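Local coordinates for protein branched-chain-amino-acid aminotransferase (Deinococcus radiodurans, PDB 3UZO) that probably catalyses the reversible transfer of the amino group of leucine, isoleucine or valine to 2-oxoglutarate, using pyridoxal 5'-phosphate as cofactor, at residues N90-D95 against D338-I343; L123-A128 against V167-V172; N184-D189 against Y215-R220; I226-A231 against I314-D319; A246-Q249 against F254-P257. All coordinates share one frame; numbering follows the deposited sequence.

Along the chain contact 1 encloses the other four: contacts 2, 3 and 4 follow in series, and contact 5 lies inside the loop that contact 4 closes. Contacts 1 and 2 have centres about 17 Å apart, touch through Leu-91 and Leu-123, and reach the same antiparallel sheet. Contacts 3, 4 and 5 reach the mixed sheet; contacts 3 and 4, with centres about 10 Å apart, adjoin through neighbouring strands 183-186 and 309-316. Contacts 2 and 4 stand about 37 Å apart, centre to centre, on opposite sides of the chain's centre. Contact 1 joins the end of strand 89-91 in the antiparallel sheet to helix 331-344, which also packs on the mixed sheet, near the bound cofactor, consistent with the two-domain build of class-IV aminotransferases.

Contact 1 (N90-D95 against D338-I343); sequences NLFRPD and DELVGI
Phe-92 drives its ring toward helix 331-344, where it meets Leu-340 and Ile-343 one helical turn apart. The two residues approach it differently. With Leu-340 the two side chains cross at about a right angle, and the CD2 methyl, oblique to the ring itself, lies 3.9 Å from Phe-92 CZ. Ile-343 instead brings CG2 to the rim of the ring, close to the ring plane, with that methyl 4.3 Å from Phe-92 CE1. With CG of Phe-92 anti to the backbone N (chi1 -174°), the ring is thrown outward from the chain and its far end reaches the helix. One face is then covered by the residue that follows: Arg-93 CG sits 3.6 Å above the plane of the Phe-92 ring, over its centre. A large flat aromatic suits this place because its edge can take the Ile-343 methyl and its face the CG methylene of Arg-93, while its far end, CZ, still reaches Leu-340.

Segment 90-95 carries the end of strand 89-91 into helix 94-107, with Arg-93 as the N-cap. It thus joins the antiparallel sheet to helix 331-344 of the other part of the two-domain class-IV fold. Helix 266-277 also packs here, through Leu-271 on Leu-340 and Leu-274 on Ile-343. The cofactor is close: the Phe-92 side chain is about 7 Å from the bound pyridoxal phosphate.

Asn-90 adds the polar part. Its amide points at the end of the helix, where ND2 is hydrogen-bonded to the carbonyl O of Gln-344, while OD1 accepts from Lys-357. Both ends of this buried amide are thereby satisfied.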
# COMPACT_ATOMS: atom_id res chain seq x y z
N ASN A 90 -1.11 27.91 -17.72
CA ASN A 90 -2.32 27.17 -17.41
C ASN A 90 -2.12 26.05 -16.39
O ASN A 90 -1.15 25.29 -16.47
CB ASN A 90 -2.90 26.52 -18.68
CG ASN A 90 -3.64 27.51 -19.56
OD1 ASN A 90 -3.78 28.68 -19.22
ND2 ASN A 90 -4.15 27.02 -20.69
N LEU A 91 -3.03 25.97 -15.43
CA LEU A 91 -3.03 24.90 -14.44
C LEU A 91 -4.35 24.21 -14.82
O LEU A 91 -5.40 24.85 -14.85
CB LEU A 91 -3.07 25.49 -13.03
CG LEU A 91 -2.81 24.56 -11.83
CD1 LEU A 91 -1.58 23.67 -12.06
CD2 LEU A 91 -2.62 25.44 -10.60
N PHE A 92 -4.27 22.93 -15.17
CA PHE A 92 -5.42 22.16 -15.62
C PHE A 92 -6.25 21.47 -14.53
O PHE A 92 -5.77 20.60 -13.81
CB PHE A 92 -4.94 21.11 -16.64
CG PHE A 92 -6.04 20.34 -17.30
CD1 PHE A 92 -6.85 20.94 -18.27
CD2 PHE A 92 -6.26 19.00 -16.99
CE1 PHE A 92 -7.86 20.22 -18.92
CE2 PHE A 92 -7.26 18.26 -17.64
CZ PHE A 92 -8.07 18.87 -18.60
N ARG A 93 -7.52 21.88 -14.44
CA ARG A 93 -8.47 21.33 -13.47
C ARG A 93 -7.95 20.96 -12.08
O ARG A 93 -8.25 19.86 -11.57
CB ARG A 93 -9.18 20.12 -14.11
CG ARG A 93 -9.67 20.38 -15.53
CD ARG A 93 -10.66 19.32 -15.99
NE ARG A 93 -11.92 19.44 -15.27
CZ ARG A 93 -12.93 18.58 -15.36
NH1 ARG A 93 -12.83 17.51 -16.15
NH2 ARG A 93 -14.04 18.80 -14.67
N PRO A 94 -7.20 21.86 -11.41
CA PRO A 94 -6.68 21.55 -10.08
C PRO A 94 -7.75 21.29 -9.03
O PRO A 94 -7.50 20.60 -8.04
CB PRO A 94 -5.83 22.77 -9.75
CG PRO A 94 -6.59 23.88 -10.44
CD PRO A 94 -6.91 23.26 -11.78
N ASP A 95 -8.94 21.83 -9.24
CA ASP A 95 -10.05 21.62 -8.32
C ASP A 95 -10.43 20.13 -8.30
O ASP A 95 -10.82 19.59 -7.27
CB ASP A 95 -11.26 22.45 -8.75
CG ASP A 95 -11.79 22.07 -10.12
OD1 ASP A 95 -11.06 22.22 -11.13
OD2 ASP A 95 -12.95 21.61 -10.19
N ASP A 338 -5.80 16.01 -29.68
CA ASP A 338 -5.62 17.40 -30.10
C ASP A 338 -6.51 18.34 -29.30
O ASP A 338 -6.09 19.45 -28.95
CB ASP A 338 -5.88 17.55 -31.60
CG ASP A 338 -4.81 16.88 -32.45
OD1 ASP A 338 -3.69 16.68 -31.95
OD2 ASP A 338 -5.09 16.57 -33.63
N GLU A 339 -7.73 17.91 -29.00
CA GLU A 339 -8.66 18.74 -28.24
C GLU A 339 -8.17 18.88 -26.79
O GLU A 339 -8.11 19.99 -26.25
CB GLU A 339 -10.06 18.11 -28.25
CG GLU A 339 -11.19 19.02 -27.76
CD GLU A 339 -11.38 20.24 -28.65
OE1 GLU A 339 -11.19 20.11 -29.87
OE2 GLU A 339 -11.73 21.32 -28.13
N LEU A 340 -7.82 17.76 -26.17
CA LEU A 340 -7.34 17.77 -24.79
C LEU A 340 -6.06 18.60 -24.63
O LEU A 340 -5.99 19.49 -23.78
CB LEU A 340 -7.12 16.33 -24.32
CG LEU A 340 -6.62 16.05 -22.89
CD1 LEU A 340 -5.12 16.25 -22.83
CD2 LEU A 340 -7.34 16.95 -21.90
N VAL A 341 -5.06 18.32 -25.45
CA VAL A 341 -3.79 19.03 -25.38
C VAL A 341 -3.93 20.50 -25.79
O VAL A 341 -3.28 21.38 -25.22
CB VAL A 341 -2.73 18.33 -26.27
CG1 VAL A 341 -1.39 19.03 -26.14
CG2 VAL A 341 -2.60 16.88 -25.87
N GLY A 342 -4.79 20.76 -26.77
CA GLY A 342 -5.02 22.13 -27.21
C GLY A 342 -5.56 22.99 -26.07
O GLY A 342 -5.16 24.14 -25.90
N ILE A 343 -6.47 22.41 -25.30
CA ILE A 343 -7.06 23.12 -24.16
C ILE A 343 -6.00 23.39 -23.09
O ILE A 343 -5.87 24.52 -22.61
CB ILE A 343 -8.21 22.29 -23.54
CG1 ILE A 343 -9.40 22.26 -24.49
CG2 ILE A 343 -8.61 22.87 -22.18
CD1 ILE A 343 -10.49 21.28 -24.10

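Contact 2 (L123-A128 against V167-V172); sequences LQVVRA and VFCVPV
Val-125 carries this contact, pushing both its methyls from helix 115-128 onto the backbone and side chains of strand 162-172. The two branches spread apart over the strand. CG1, anti to the backbone N (chi1 174°), turns toward Cys-169 and comes within 3.6 Å of its SG. CG2 turns toward Val-167, lying 3.3 Å from the carbonyl O of that residue and also touching its CB.

Val-167 and Cys-169 are two apart in the strand, so both point to the helix side of the sheet; Phe-168 between them faces away, toward Arg-145 of the substrate site. A beta-branched valine fits the strand for its breadth, and the slim thiol of Cys-169 lets the helix come near. The two axes pass 8.4 Å apart at an angle of 40°, a layer of helix laid on an antiparallel sheet. Leu-144 and Tyr-40, from strands beside 162-172, also touch Val-125, and the other face of strand 162-172 meets the second subunit, where Ile-155 of that chain packs on Val-170.

All of the touching residues are buried. Their side chains meet through carbon and sulfur, and one methyl also rests on a backbone carbonyl O. The attraction is probably mainly dispersive and hydrophobic, so that fit of shape matters: how closely one forked side chain fits over the helix-facing side of the strand.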
# COMPACT_ATOMS: atom_id res chain seq x y z
N LEU A 123 -0.11 26.75 -6.83
CA LEU A 123 0.19 28.06 -7.42
C LEU A 123 1.52 28.57 -6.88
O LEU A 123 2.37 29.03 -7.65
CB LEU A 123 -0.92 29.07 -7.10
CG LEU A 123 -2.28 28.79 -7.77
CD1 LEU A 123 -3.32 29.76 -7.25
CD2 LEU A 123 -2.12 28.90 -9.29
N GLN A 124 1.70 28.49 -5.56
CA GLN A 124 2.95 28.93 -4.95
C GLN A 124 4.14 28.20 -5.55
O GLN A 124 5.16 28.82 -5.87
CB GLN A 124 2.95 28.68 -3.44
CG GLN A 124 2.10 29.64 -2.62
CD GLN A 124 2.42 29.54 -1.13
OE1 GLN A 124 3.57 29.68 -0.73
NE2 GLN A 124 1.40 29.31 -0.32
N VAL A 125 4.02 26.89 -5.71
CA VAL A 125 5.11 26.10 -6.28
C VAL A 125 5.36 26.46 -7.74
O VAL A 125 6.50 26.63 -8.14
CB VAL A 125 4.83 24.57 -6.15
CG1 VAL A 125 5.91 23.74 -6.89
CG2 VAL A 125 4.81 24.19 -4.69
N VAL A 126 4.31 26.61 -8.54
CA VAL A 126 4.53 26.97 -9.94
C VAL A 126 5.21 28.34 -10.04
O VAL A 126 6.23 28.50 -10.73
CB VAL A 126 3.20 26.98 -10.76
CG1 VAL A 126 3.47 27.46 -12.19
CG2 VAL A 126 2.59 25.58 -10.79
N ARG A 127 4.67 29.32 -9.35
CA ARG A 127 5.24 30.66 -9.40
C ARG A 127 6.70 30.74 -8.96
O ARG A 127 7.50 31.40 -9.60
CB ARG A 127 4.38 31.62 -8.58
CG ARG A 127 3.06 31.94 -9.27
CD ARG A 127 2.06 32.57 -8.32
NE ARG A 127 0.77 32.78 -8.99
CZ ARG A 127 -0.39 32.91 -8.36
NH1 ARG A 127 -0.43 32.85 -7.04
NH2 ARG A 127 -1.51 33.08 -9.06
N ALA A 128 7.05 30.04 -7.88
CA ALA A 128 8.41 30.06 -7.36
C ALA A 128 9.40 29.27 -8.23
O ALA A 128 10.60 29.47 -8.12
CB ALA A 128 8.43 29.52 -5.94
N VAL A 167 4.05 19.69 -1.73
CA VAL A 167 3.91 19.76 -3.18
C VAL A 167 5.24 20.18 -3.79
O VAL A 167 5.77 21.24 -3.45
CB VAL A 167 2.85 20.81 -3.65
CG1 VAL A 167 2.68 20.71 -5.18
CG2 VAL A 167 1.51 20.56 -2.97
N PHE A 168 5.80 19.32 -4.64
CA PHE A 168 7.04 19.67 -5.34
C PHE A 168 6.73 19.53 -6.82
O PHE A 168 5.72 18.92 -7.20
CB PHE A 168 8.23 18.79 -4.90
CG PHE A 168 8.12 17.34 -5.28
CD1 PHE A 168 8.51 16.90 -6.55
CD2 PHE A 168 7.70 16.40 -4.35
CE1 PHE A 168 8.48 15.54 -6.88
CE2 PHE A 168 7.67 15.03 -4.66
CZ PHE A 168 8.07 14.60 -5.93
N CYS A 169 7.56 20.14 -7.66
CA CYS A 169 7.33 20.08 -9.09
C CYS A 169 8.56 19.59 -9.83
O CYS A 169 9.67 19.67 -9.31
CB CYS A 169 6.89 21.45 -9.63
SG CYS A 169 8.15 22.74 -9.51
N VAL A 170 8.35 19.09 -11.04
CA VAL A 170 9.42 18.56 -11.87
C VAL A 170 9.08 18.80 -13.34
O VAL A 170 8.01 18.41 -13.80
CB VAL A 170 9.58 17.02 -11.68
CG1 VAL A 170 10.73 16.48 -12.54
CG2 VAL A 170 9.81 16.69 -10.21
N PRO A 171 9.97 19.46 -14.09
CA PRO A 171 9.67 19.69 -15.50
C PRO A 171 9.70 18.32 -16.17
O PRO A 171 10.59 17.52 -15.89
CB PRO A 171 10.81 20.59 -15.96
CG PRO A 171 11.96 20.13 -15.08
CD PRO A 171 11.30 19.99 -13.73
N VAL A 172 8.74 18.03 -17.04
CA VAL A 172 8.70 16.72 -17.70
C VAL A 172 8.23 16.77 -19.15
O VAL A 172 7.63 17.75 -19.59
CB VAL A 172 7.74 15.74 -16.98
CG1 VAL A 172 8.06 15.67 -15.50
CG2 VAL A 172 6.29 16.18 -17.20

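Contact 3 (N184-D189 against Y215-R220); sequences NFITSD and YEAKKR
Apolar packing holds the centre, where Ile-186 of strand 183-186 meets Ala-217 of helix 204-219. The CG2 methyl of Ile-186 lies 3.6 Å from Ala-217 CB. Alanine suits the helix here: having only a methyl, it allows the strand and helix backbones to approach to 6.6 Å between the CA atoms of Ile-186 and Ala-217.

A second kind of contact sets aliphatic carbon against a charged plane. Ile-186 runs its CG1 branch out anti to the backbone N (chi1 -178°), which carries CD1 to the guanidinium of Arg-220. CD1 stands 3.5 Å above one face of that flat group, offset toward its rim, with NH2 of Arg-220 the nearest atom. The arginine chain bends at chi2 and chi3 and so folds back over the isoleucine, which it crosses at about a right angle. This suits an exposed arginine: the guanidinium can lay its flat face on the end of a hydrophobic side chain without using its N-H groups for it.

Water supplies the polar link. One molecule lies 2.7 Å from Ser-188 OG and donates to Glu-216 OE2 at 3.2 Å, so a small hydroxyl and a long carboxylate are joined across a gap that neither spans alone. Ser-188 OG also bonds to the backbone N of Tyr-190.

Together these residues join the first strand and the helix of a beta-alpha-beta unit made of strand 183-186, helix 204-219 and strand 224-225. Val-225 of the last strand packs against Ala-217, and on the other side strand 183-186 pairs in parallel with strand 309-316.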
# COMPACT_ATOMS: atom_id res chain seq x y z
N ASN A 184 2.21 -1.17 -26.73
CA ASN A 184 1.43 -2.36 -26.41
C ASN A 184 1.35 -2.65 -24.92
O ASN A 184 2.23 -2.28 -24.15
CB ASN A 184 2.01 -3.57 -27.16
CG ASN A 184 2.19 -3.30 -28.64
OD1 ASN A 184 1.33 -2.68 -29.28
ND2 ASN A 184 3.29 -3.78 -29.21
N PHE A 185 0.26 -3.30 -24.53
CA PHE A 185 0.03 -3.65 -23.14
C PHE A 185 -0.29 -5.14 -23.07
O PHE A 185 -0.69 -5.75 -24.07
CB PHE A 185 -1.12 -2.81 -22.58
CG PHE A 185 -0.81 -1.33 -22.50
CD1 PHE A 185 -0.72 -0.56 -23.66
CD2 PHE A 185 -0.58 -0.71 -21.28
CE1 PHE A 185 -0.40 0.80 -23.60
CE2 PHE A 185 -0.27 0.65 -21.20
CZ PHE A 185 -0.18 1.41 -22.37
N ILE A 186 -0.12 -5.72 -21.88
CA ILE A 186 -0.36 -7.15 -21.70
C ILE A 186 -1.16 -7.46 -20.43
O ILE A 186 -1.01 -6.79 -19.40
CB ILE A 186 1.00 -7.90 -21.66
CG1 ILE A 186 0.77 -9.40 -21.52
CG2 ILE A 186 1.86 -7.35 -20.52
CD1 ILE A 186 2.06 -10.23 -21.74
N THR A 187 -2.03 -8.46 -20.52
CA THR A 187 -2.85 -8.89 -19.40
C THR A 187 -1.97 -9.53 -18.35
O THR A 187 -0.85 -9.95 -18.65
CB THR A 187 -3.92 -9.92 -19.86
OG1 THR A 187 -4.82 -9.30 -20.78
CG2 THR A 187 -4.70 -10.45 -18.67
N SER A 188 -2.46 -9.60 -17.12
CA SER A 188 -1.71 -10.21 -16.03
C SER A 188 -2.63 -10.95 -15.06
O SER A 188 -3.80 -10.59 -14.89
CB SER A 188 -0.94 -9.14 -15.25
OG SER A 188 -0.24 -9.73 -14.17
N ASP A 189 -2.09 -11.99 -14.44
CA ASP A 189 -2.83 -12.77 -13.45
C ASP A 189 -2.86 -12.00 -12.13
O ASP A 189 -3.73 -12.23 -11.29
CB ASP A 189 -2.14 -14.12 -13.20
CG ASP A 189 -2.38 -15.12 -14.32
OD1 ASP A 189 -1.72 -16.18 -14.32
OD2 ASP A 189 -3.24 -14.85 -15.20
N TYR A 215 6.81 -4.81 -14.01
CA TYR A 215 8.18 -5.17 -14.37
C TYR A 215 8.16 -6.33 -15.37
O TYR A 215 8.84 -6.28 -16.40
CB TYR A 215 8.95 -5.58 -13.11
CG TYR A 215 10.34 -6.09 -13.40
CD1 TYR A 215 11.32 -5.24 -13.91
CD2 TYR A 215 10.68 -7.42 -13.16
CE1 TYR A 215 12.61 -5.71 -14.18
CE2 TYR A 215 11.96 -7.90 -13.42
CZ TYR A 215 12.92 -7.04 -13.93
OH TYR A 215 14.18 -7.52 -14.20
N GLU A 216 7.38 -7.36 -15.07
CA GLU A 216 7.27 -8.51 -15.96
C GLU A 216 6.81 -8.10 -17.36
O GLU A 216 7.22 -8.69 -18.35
CB GLU A 216 6.31 -9.55 -15.38
CG GLU A 216 6.89 -10.32 -14.21
CD GLU A 216 5.93 -11.34 -13.63
OE1 GLU A 216 6.37 -12.14 -12.78
OE2 GLU A 216 4.74 -11.33 -14.02
N ALA A 217 5.95 -7.09 -17.44
CA ALA A 217 5.48 -6.64 -18.74
C ALA A 217 6.61 -5.97 -19.51
O ALA A 217 6.89 -6.30 -20.66
CB ALA A 217 4.32 -5.68 -18.57
N LYS A 218 7.27 -5.02 -18.86
CA LYS A 218 8.37 -4.29 -19.48
C LYS A 218 9.47 -5.21 -19.99
O LYS A 218 10.14 -4.89 -20.97
CB LYS A 218 8.93 -3.26 -18.50
CG LYS A 218 7.89 -2.21 -18.13
CD LYS A 218 8.36 -1.27 -17.04
CE LYS A 218 7.23 -0.33 -16.64
NZ LYS A 218 7.60 0.52 -15.47
N LYS A 219 9.65 -6.35 -19.34
CA LYS A 219 10.66 -7.32 -19.76
C LYS A 219 10.24 -7.99 -21.06
O LYS A 219 11.08 -8.40 -21.86
CB LYS A 219 10.87 -8.39 -18.68
CG LYS A 219 11.52 -7.88 -17.42
CD LYS A 219 12.05 -9.02 -16.56
CE LYS A 219 10.93 -9.91 -16.04
NZ LYS A 219 11.46 -11.01 -15.17
N ARG A 220 8.93 -8.10 -21.26
CA ARG A 220 8.37 -8.72 -22.46
C ARG A 220 8.17 -7.67 -23.53
O ARG A 220 7.47 -7.89 -24.52
CB ARG A 220 7.02 -9.37 -22.13
CG ARG A 220 7.07 -10.39 -20.99
CD ARG A 220 7.23 -11.82 -21.48
NE ARG A 220 5.95 -12.45 -21.81
CZ ARG A 220 5.20 -12.15 -22.86
NH1 ARG A 220 5.59 -11.20 -23.71
NH2 ARG A 220 4.06 -12.79 -23.08
O HOH W 1 2.25 -9.73 -15.24

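Contact 4 (I226-A231 against I314-D319); sequences IYLDPA and IQHGDD
His-316, which reaches across to Leu-228, fixes its own backbone by giving its N to the carbonyl O of Asp-319 at 2.8 Å. The return bond, from Asp-319 N to His-316 O, closes a type II' turn. Gly-317 takes the second position, where a positive phi of 65° is far easier for a residue without CB. The turn ends strand 309-316 and leads into strand 319-322.

Across the contact the meeting is hydrophobic. Ile-226 and Ile-314 cross at about a right angle and touch through their delta methyls, CD1 to CD1, at 3.5 Å, which is tighter than usual carbon packing. Each extends its CG1 branch anti to the carbonyl carbon, and the long, unbranched tips of isoleucine let the two chains meet although their CA atoms are 8.2 Å apart. Beyond them Leu-228 CD1 lies 4.0 Å from His-316 CE1, approaching the imidazole obliquely. The neighbouring ring atom, ND1, is hydrogen-bonded to Thr-187 OG1, a bond that satisfies ND1 and helps to fix the turn of the ring.

Segment 226-231 follows strand 224-225, and strand 183-186 runs between it and strand 309-316 in the mixed sheet. The two isoleucines reach across that middle strand to a common cover, Phe-244 of strand 243-248, and Phe-185 packs beside Ile-226.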
# COMPACT_ATOMS: atom_id res chain seq x y z
N ILE A 226 -2.41 -4.20 -18.45
CA ILE A 226 -3.75 -3.66 -18.40
C ILE A 226 -4.42 -4.66 -17.49
O ILE A 226 -4.43 -5.86 -17.76
CB ILE A 226 -4.46 -3.63 -19.77
CG1 ILE A 226 -3.81 -2.56 -20.65
CG2 ILE A 226 -5.93 -3.29 -19.57
CD1 ILE A 226 -4.55 -2.28 -21.94
N TYR A 227 -4.94 -4.16 -16.37
CA TYR A 227 -5.57 -5.02 -15.38
C TYR A 227 -7.03 -5.33 -15.67
O TYR A 227 -7.74 -4.52 -16.27
CB TYR A 227 -5.41 -4.39 -13.99
CG TYR A 227 -3.97 -4.26 -13.55
CD1 TYR A 227 -3.17 -3.21 -14.00
CD2 TYR A 227 -3.39 -5.22 -12.72
CE1 TYR A 227 -1.81 -3.12 -13.63
CE2 TYR A 227 -2.05 -5.14 -12.35
CZ TYR A 227 -1.27 -4.09 -12.81
OH TYR A 227 0.05 -4.04 -12.43
N LEU A 228 -7.45 -6.51 -15.22
CA LEU A 228 -8.82 -6.98 -15.39
C LEU A 228 -9.48 -6.98 -14.01
O LEU A 228 -8.78 -6.90 -13.00
CB LEU A 228 -8.82 -8.40 -15.96
CG LEU A 228 -8.03 -8.59 -17.26
CD1 LEU A 228 -8.10 -10.05 -17.71
CD2 LEU A 228 -8.61 -7.67 -18.33
N ASP A 229 -10.80 -7.07 -13.96
CA ASP A 229 -11.47 -7.05 -12.67
C ASP A 229 -10.91 -8.16 -11.79
O ASP A 229 -10.76 -9.31 -12.23
CB ASP A 229 -12.99 -7.19 -12.83
CG ASP A 229 -13.40 -8.57 -13.30
OD1 ASP A 229 -13.23 -8.86 -14.51
OD2 ASP A 229 -13.88 -9.35 -12.45
N PRO A 230 -10.57 -7.82 -10.53
CA PRO A 230 -10.01 -8.73 -9.52
C PRO A 230 -10.83 -9.99 -9.29
O PRO A 230 -10.30 -11.10 -9.30
CB PRO A 230 -9.95 -7.86 -8.26
CG PRO A 230 -9.84 -6.49 -8.78
CD PRO A 230 -10.77 -6.48 -9.97
N ALA A 231 -12.13 -9.82 -9.07
CA ALA A 231 -13.02 -10.94 -8.79
C ALA A 231 -13.13 -12.02 -9.85
O ALA A 231 -13.28 -13.19 -9.51
CB ALA A 231 -14.40 -10.43 -8.45
N ILE A 314 -3.19 -5.45 -27.58
CA ILE A 314 -3.21 -5.98 -26.24
C ILE A 314 -2.97 -7.48 -26.27
O ILE A 314 -3.64 -8.22 -26.99
CB ILE A 314 -4.57 -5.73 -25.54
CG1 ILE A 314 -4.82 -4.22 -25.41
CG2 ILE A 314 -4.57 -6.38 -24.17
CD1 ILE A 314 -6.08 -3.89 -24.63
N GLN A 315 -1.99 -7.93 -25.49
CA GLN A 315 -1.69 -9.35 -25.41
C GLN A 315 -2.47 -9.96 -24.25
O GLN A 315 -2.38 -9.50 -23.11
CB GLN A 315 -0.20 -9.59 -25.16
CG GLN A 315 0.18 -11.07 -25.10
CD GLN A 315 0.49 -11.65 -26.47
OE1 GLN A 315 0.23 -12.82 -26.73
NE2 GLN A 315 1.05 -10.83 -27.34
N HIS A 316 -3.26 -10.98 -24.55
CA HIS A 316 -4.03 -11.67 -23.53
C HIS A 316 -3.73 -13.14 -23.80
O HIS A 316 -4.17 -13.70 -24.81
CB HIS A 316 -5.52 -11.38 -23.68
CG HIS A 316 -6.37 -12.02 -22.62
ND1 HIS A 316 -6.07 -11.93 -21.27
CD2 HIS A 316 -7.49 -12.77 -22.71
CE1 HIS A 316 -6.98 -12.59 -20.58
NE2 HIS A 316 -7.85 -13.11 -21.43
N GLY A 317 -2.96 -13.76 -22.91
CA GLY A 317 -2.61 -15.15 -23.13
C GLY A 317 -1.77 -15.22 -24.39
O GLY A 317 -0.80 -14.48 -24.53
N ASP A 318 -2.14 -16.10 -25.32
CA ASP A 318 -1.38 -16.24 -26.55
C ASP A 318 -1.94 -15.40 -27.70
O ASP A 318 -1.47 -15.49 -28.83
CB ASP A 318 -1.34 -17.71 -26.98
CG ASP A 318 -0.62 -18.59 -25.97
OD1 ASP A 318 -0.54 -19.81 -26.20
OD2 ASP A 318 -0.15 -18.06 -24.95
N ASP A 319 -2.92 -14.56 -27.39
CA ASP A 319 -3.55 -13.72 -28.40
C ASP A 319 -3.16 -12.24 -28.33
O ASP A 319 -3.35 -11.60 -27.30
CB ASP A 319 -5.07 -13.84 -28.30
CG ASP A 319 -5.80 -12.97 -29.30
OD1 ASP A 319 -5.79 -11.73 -29.15
OD2 ASP A 319 -6.37 -13.54 -30.26

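Contact 5 (A246-Q249 against F254-P257); sequences AITQ and FVTP
Thr-248 and Val-255 each turn a CG2 methyl anti to their own carbonyl carbon, and these methyls meet at 4.1 Å from CG2 to CG2. For the valine this follows from chi1 of -176°, which sends CG1 anti to the backbone N and leaves CG2 beside that nitrogen. The two side chains cross at about a right angle. The threonine hydroxyl is turned away from this packing and is hydrogen-bonded to Asp-250 OD1 in the turn.

Most of the grip is in the backbone. Ala-246 and Val-255 form an antiparallel hydrogen-bonded pair: Ala-246 N gives its hydrogen to Val-255 O at 2.7 Å, and Val-255 N gives its own to Ala-246 O, also at 2.7 Å. The second is the straighter, at 172° about the hydrogen. Next to it, Ile-247 and Phe-254 make a non-hydrogen-bonded pair.

The sheet has two different surfaces here. Ala-246 and Val-255 lie on one, where Phe-296 of the adjoining strand 296-302 touches both, and a small and a beta-branched residue fit beside the aromatic. Ile-247 and Phe-254 lie on the other, beneath helices: Phe-254 packs on Leu-271 and Ala-275 of helix 266-277 and on Leu-336 of helix 331-344. Bulky hydrophobic residues suit that buried layer.

Chain directions diverge from strict antiparallel, with 136° between the two short axes, so this end of the hairpin is twisted. Two neighbouring strands joined by a short turn, paired in this way, make a beta hairpin, here built into the mixed sheet of the class-IV aminotransferase fold.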
# COMPACT_ATOMS: atom_id res chain seq x y z
N ALA A 246 -11.92 3.04 -25.30
CA ALA A 246 -11.93 2.45 -26.63
C ALA A 246 -13.02 3.12 -27.46
O ALA A 246 -13.97 3.68 -26.93
CB ALA A 246 -12.18 0.94 -26.55
N ILE A 247 -12.84 3.07 -28.78
CA ILE A 247 -13.80 3.65 -29.70
C ILE A 247 -14.41 2.49 -30.50
O ILE A 247 -13.69 1.64 -31.02
CB ILE A 247 -13.11 4.64 -30.68
CG1 ILE A 247 -12.55 5.85 -29.91
CG2 ILE A 247 -14.11 5.16 -31.69
CD1 ILE A 247 -11.50 5.51 -28.89
N THR A 248 -15.74 2.45 -30.59
CA THR A 248 -16.42 1.38 -31.32
C THR A 248 -16.04 1.35 -32.80
O THR A 248 -15.55 2.35 -33.35
CB THR A 248 -17.95 1.52 -31.20
OG1 THR A 248 -18.34 2.84 -31.62
CG2 THR A 248 -18.40 1.28 -29.76
N GLN A 249 -16.27 0.21 -33.44
CA GLN A 249 -15.93 0.03 -34.85
C GLN A 249 -16.44 1.12 -35.79
O GLN A 249 -15.74 1.52 -36.71
CB GLN A 249 -16.40 -1.35 -35.35
CG GLN A 249 -15.53 -2.52 -34.88
CD GLN A 249 -14.07 -2.39 -35.33
OE1 GLN A 249 -13.76 -1.60 -36.21
NE2 GLN A 249 -13.19 -3.19 -34.73
N PHE A 254 -17.57 6.39 -27.69
CA PHE A 254 -16.42 6.40 -26.79
C PHE A 254 -16.81 5.54 -25.59
O PHE A 254 -17.76 5.87 -24.87
CB PHE A 254 -16.13 7.85 -26.35
CG PHE A 254 -15.01 7.99 -25.34
CD1 PHE A 254 -13.72 8.31 -25.75
CD2 PHE A 254 -15.25 7.82 -23.98
CE1 PHE A 254 -12.69 8.47 -24.82
CE2 PHE A 254 -14.22 7.97 -23.04
CZ PHE A 254 -12.94 8.30 -23.47
N VAL A 255 -16.08 4.46 -25.36
CA VAL A 255 -16.37 3.57 -24.25
C VAL A 255 -15.22 3.45 -23.26
O VAL A 255 -14.06 3.35 -23.65
CB VAL A 255 -16.73 2.15 -24.76
CG1 VAL A 255 -17.13 1.27 -23.59
CG2 VAL A 255 -17.86 2.24 -25.78
N THR A 256 -15.56 3.48 -21.97
CA THR A 256 -14.57 3.34 -20.91
C THR A 256 -15.19 2.54 -19.78
O THR A 256 -16.39 2.63 -19.53
CB THR A 256 -14.10 4.73 -20.38
OG1 THR A 256 -13.65 5.53 -21.47
CG2 THR A 256 -12.95 4.57 -19.41
N PRO A 257 -14.38 1.72 -19.08
CA PRO A 257 -14.91 0.91 -17.99
C PRO A 257 -15.49 1.66 -16.79
O PRO A 257 -15.07 2.77 -16.46
CB PRO A 257 -13.72 0.02 -17.60
CG PRO A 257 -12.54 0.82 -18.00
CD PRO A 257 -12.96 1.41 -19.32